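Local coordinates for protein DNA polymerase sliding clamp (Archaeoglobus fulgidus, PDB 1RWZ) that forms a homotrimeric ring around DNA and probably serves as a moving platform that tethers DNA polymerase and other processing proteins during replication, at residues A[136-141]-A[223-228]. Residues are numbered along the deposited sequence; the frame is centred on the assembly and turned at random.
Sequences GEFKKA and LVFELV
Leu223 and Phe225 of strand 221-227 meet Phe138 of helix 135-146, the one residue of 136-141 in contact with 223-228. At Leu223 the contact is a methyl against the far end of a ring: CD2 lies 4.2 Å from CZ of Phe138 in an oblique approach. The two backbones stay well apart, with 10.5 Å between CA of Phe138 and CA of Leu223, and it is the side chains that span the gap. In Phe138 the ring carbon CG is turned opposite the backbone N (chi1 177°), which extends the ring from the helix toward the strand. Two residues on, Phe225 lies on the same side of the strand as Leu223. Its CB does not aim directly at the helix, but the chi1 of -66° swings the ring round so that CZ comes within 4.5 Å of CE2 of Phe138. The planes of the two rings are inclined by about 67°, and they meet through their outer carbons without stacking. Within the strand, CB of Leu223 packs 3.8 Å from CE1 of Phe225, so the leucine and the second ring form a continuous apolar surface for Phe138. No hydrogen bond crosses this small, wholly buried interface. It belongs to the hydrophobic layer between helix and sheet in the C-terminal domain of a PCNA subunit. Phe138 also rests on Leu211 of strand 210-215 and on Cys202, while Phe225 touches Ala205; Lys139 NZ is hydrogen-bonded to the carbonyl oxygens of both Cys202 and Ala205. Strand 221-227 itself runs antiparallel between strands 210-215 and 232-238, and helix 135-146 follows directly on strand 129-134, the neighbour of 210-215 on its other side.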
ATOM      1  N   GLY A 136     -18.137  11.087   0.731  1.00 16.35           N
ATOM      2  CA  GLY A 136     -16.999  10.699   1.547  1.00 17.36           C
ATOM      3  C   GLY A 136     -17.351  10.664   3.020  1.00 18.08           C
ATOM      4  O   GLY A 136     -16.883   9.796   3.765  1.00 18.99           O
ATOM      5  N   GLU A 137     -18.176  11.615   3.446  1.00 17.81           N
ATOM      6  CA  GLU A 137     -18.609  11.696   4.832  1.00 19.03           C
ATOM      7  C   GLU A 137     -19.493  10.488   5.144  1.00 18.73           C
ATOM      8  O   GLU A 137     -19.389   9.889   6.218  1.00 18.36           O
ATOM      9  CB  GLU A 137     -19.391  12.988   5.062  1.00 20.99           C
ATOM     10  CG  GLU A 137     -19.827  13.222   6.496  1.00 23.33           C
ATOM     11  CD  GLU A 137     -18.660  13.428   7.455  1.00 26.20           C
ATOM     12  OE1 GLU A 137     -17.493  13.454   7.006  1.00 27.90           O
ATOM     13  OE2 GLU A 137     -18.916  13.569   8.666  1.00 27.77           O
ATOM     14  N   PHE A 138     -20.359  10.140   4.196  1.00 16.95           N
ATOM     15  CA  PHE A 138     -21.255   8.994   4.352  1.00 16.94           C
ATOM     16  C   PHE A 138     -20.406   7.729   4.463  1.00 17.43           C
ATOM     17  O   PHE A 138     -20.632   6.884   5.333  1.00 17.61           O
ATOM     18  CB  PHE A 138     -22.181   8.893   3.134  1.00 15.72           C
ATOM     19  CG  PHE A 138     -23.102   7.699   3.156  1.00 16.04           C
ATOM     20  CD1 PHE A 138     -24.228   7.682   3.972  1.00 15.87           C
ATOM     21  CD2 PHE A 138     -22.853   6.605   2.335  1.00 16.04           C
ATOM     22  CE1 PHE A 138     -25.100   6.584   3.964  1.00 15.87           C
ATOM     23  CE2 PHE A 138     -23.717   5.503   2.321  1.00 16.07           C
ATOM     24  CZ  PHE A 138     -24.840   5.496   3.137  1.00 15.19           C
ATOM     25  N   LYS A 139     -19.416   7.620   3.582  1.00 17.45           N
ATOM     26  CA  LYS A 139     -18.516   6.473   3.555  1.00 19.07           C
ATOM     27  C   LYS A 139     -17.839   6.286   4.912  1.00 19.53           C
ATOM     28  O   LYS A 139     -17.699   5.161   5.391  1.00 18.35           O
ATOM     29  CB  LYS A 139     -17.470   6.674   2.452  1.00 19.49           C
ATOM     30  CG  LYS A 139     -16.510   5.515   2.227  1.00 20.67           C
ATOM     31  CD  LYS A 139     -15.733   5.727   0.934  1.00 21.52           C
ATOM     32  CE  LYS A 139     -14.773   4.583   0.646  1.00 21.76           C
ATOM     33  NZ  LYS A 139     -14.195   4.688  -0.728  1.00 22.82           N
ATOM     34  N   LYS A 140     -17.422   7.388   5.529  1.00 20.50           N
ATOM     35  CA  LYS A 140     -16.772   7.331   6.834  1.00 21.30           C
ATOM     36  C   LYS A 140     -17.753   6.870   7.907  1.00 20.77           C
ATOM     37  O   LYS A 140     -17.385   6.128   8.821  1.00 20.78           O
ATOM     38  CB  LYS A 140     -16.210   8.706   7.209  1.00 22.80           C
ATOM     39  CG  LYS A 140     -15.005   9.134   6.389  1.00 25.36           C
ATOM     40  CD  LYS A 140     -14.653  10.589   6.684  1.00 27.81           C
ATOM     41  CE  LYS A 140     -13.441  11.051   5.893  1.00 29.99           C
ATOM     42  NZ  LYS A 140     -12.204  10.333   6.312  1.00 32.53           N
ATOM     43  N   ALA A 141     -19.002   7.313   7.799  1.00 18.98           N
ATOM     44  CA  ALA A 141     -20.022   6.930   8.766  1.00 19.37           C
ATOM     45  C   ALA A 141     -20.240   5.421   8.706  1.00 18.77           C
ATOM     46  O   ALA A 141     -20.310   4.751   9.739  1.00 18.75           O
ATOM     47  CB  ALA A 141     -21.331   7.661   8.474  1.00 19.51           C
ATOM     48  N   LEU A 223     -29.729   5.270  -2.884  1.00 12.28           N
ATOM     49  CA  LEU A 223     -28.485   6.002  -2.674  1.00 12.93           C
ATOM     50  C   LEU A 223     -28.006   6.458  -4.043  1.00 12.64           C
ATOM     51  O   LEU A 223     -27.429   5.683  -4.800  1.00 12.10           O
ATOM     52  CB  LEU A 223     -27.445   5.089  -2.019  1.00 13.28           C
ATOM     53  CG  LEU A 223     -27.885   4.527  -0.661  1.00 14.27           C
ATOM     54  CD1 LEU A 223     -26.898   3.466  -0.196  1.00 15.60           C
ATOM     55  CD2 LEU A 223     -27.989   5.651   0.359  1.00 13.68           C
ATOM     56  N   VAL A 224     -28.264   7.719  -4.364  1.00 12.32           N
ATOM     57  CA  VAL A 224     -27.874   8.246  -5.657  1.00 12.34           C
ATOM     58  C   VAL A 224     -26.537   8.965  -5.566  1.00 12.87           C
ATOM     59  O   VAL A 224     -26.450  10.078  -5.042  1.00 12.28           O
ATOM     60  CB  VAL A 224     -28.943   9.216  -6.198  1.00 13.09           C
ATOM     61  CG1 VAL A 224     -28.616   9.621  -7.632  1.00 13.72           C
ATOM     62  CG2 VAL A 224     -30.318   8.550  -6.140  1.00 14.28           C
ATOM     63  N   PHE A 225     -25.497   8.309  -6.067  1.00 12.64           N
ATOM     64  CA  PHE A 225     -24.157   8.880  -6.071  1.00 13.83           C
ATOM     65  C   PHE A 225     -23.893   9.567  -7.414  1.00 13.92           C
ATOM     66  O   PHE A 225     -24.280   9.059  -8.469  1.00 14.31           O
ATOM     67  CB  PHE A 225     -23.083   7.794  -5.901  1.00 13.47           C
ATOM     68  CG  PHE A 225     -23.098   7.102  -4.572  1.00 13.79           C
ATOM     69  CD1 PHE A 225     -23.904   5.983  -4.361  1.00 12.95           C
ATOM     70  CD2 PHE A 225     -22.274   7.537  -3.540  1.00 13.98           C
ATOM     71  CE1 PHE A 225     -23.880   5.308  -3.145  1.00 13.60           C
ATOM     72  CE2 PHE A 225     -22.243   6.871  -2.318  1.00 14.40           C
ATOM     73  CZ  PHE A 225     -23.050   5.748  -2.121  1.00 14.67           C
ATOM     74  N   GLU A 226     -23.244  10.727  -7.365  1.00 14.55           N
ATOM     75  CA  GLU A 226     -22.856  11.445  -8.576  1.00 14.95           C
ATOM     76  C   GLU A 226     -21.339  11.384  -8.490  1.00 14.60           C
ATOM     77  O   GLU A 226     -20.725  11.972  -7.598  1.00 14.46           O
ATOM     78  CB  GLU A 226     -23.407  12.873  -8.559  1.00 16.20           C
ATOM     79  CG  GLU A 226     -24.928  12.855  -8.634  1.00 21.15           C
ATOM     80  CD  GLU A 226     -25.558  14.227  -8.686  1.00 24.20           C
ATOM     81  OE1 GLU A 226     -25.508  14.874  -9.752  1.00 25.57           O
ATOM     82  OE2 GLU A 226     -26.107  14.654  -7.653  1.00 27.08           O
ATOM     83  N   LEU A 227     -20.747  10.636  -9.415  1.00 13.34           N
ATOM     84  CA  LEU A 227     -19.310  10.375  -9.409  1.00 13.06           C
ATOM     85  C   LEU A 227     -18.504  10.893 -10.590  1.00 12.56           C
ATOM     86  O   LEU A 227     -19.052  11.281 -11.615  1.00 12.65           O
ATOM     87  CB  LEU A 227     -19.092   8.861  -9.325  1.00 13.11           C
ATOM     88  CG  LEU A 227     -19.926   8.114  -8.280  1.00 12.90           C
ATOM     89  CD1 LEU A 227     -19.744   6.600  -8.456  1.00 13.83           C
ATOM     90  CD2 LEU A 227     -19.501   8.549  -6.894  1.00 13.09           C
ATOM     91  N   VAL A 228     -17.183  10.849 -10.427  1.00 13.06           N
ATOM     92  CA  VAL A 228     -16.234  11.268 -11.455  1.00 14.20           C
ATOM     93  C   VAL A 228     -16.496  12.687 -11.948  1.00 14.66           C
ATOM     94  O   VAL A 228     -16.786  12.913 -13.124  1.00 14.64           O
ATOM     95  CB  VAL A 228     -16.261  10.287 -12.654  1.00 14.88           C
ATOM     96  CG1 VAL A 228     -15.063  10.536 -13.566  1.00 15.09           C
ATOM     97  CG2 VAL A 228     -16.236   8.845 -12.140  1.00 14.91           C
TER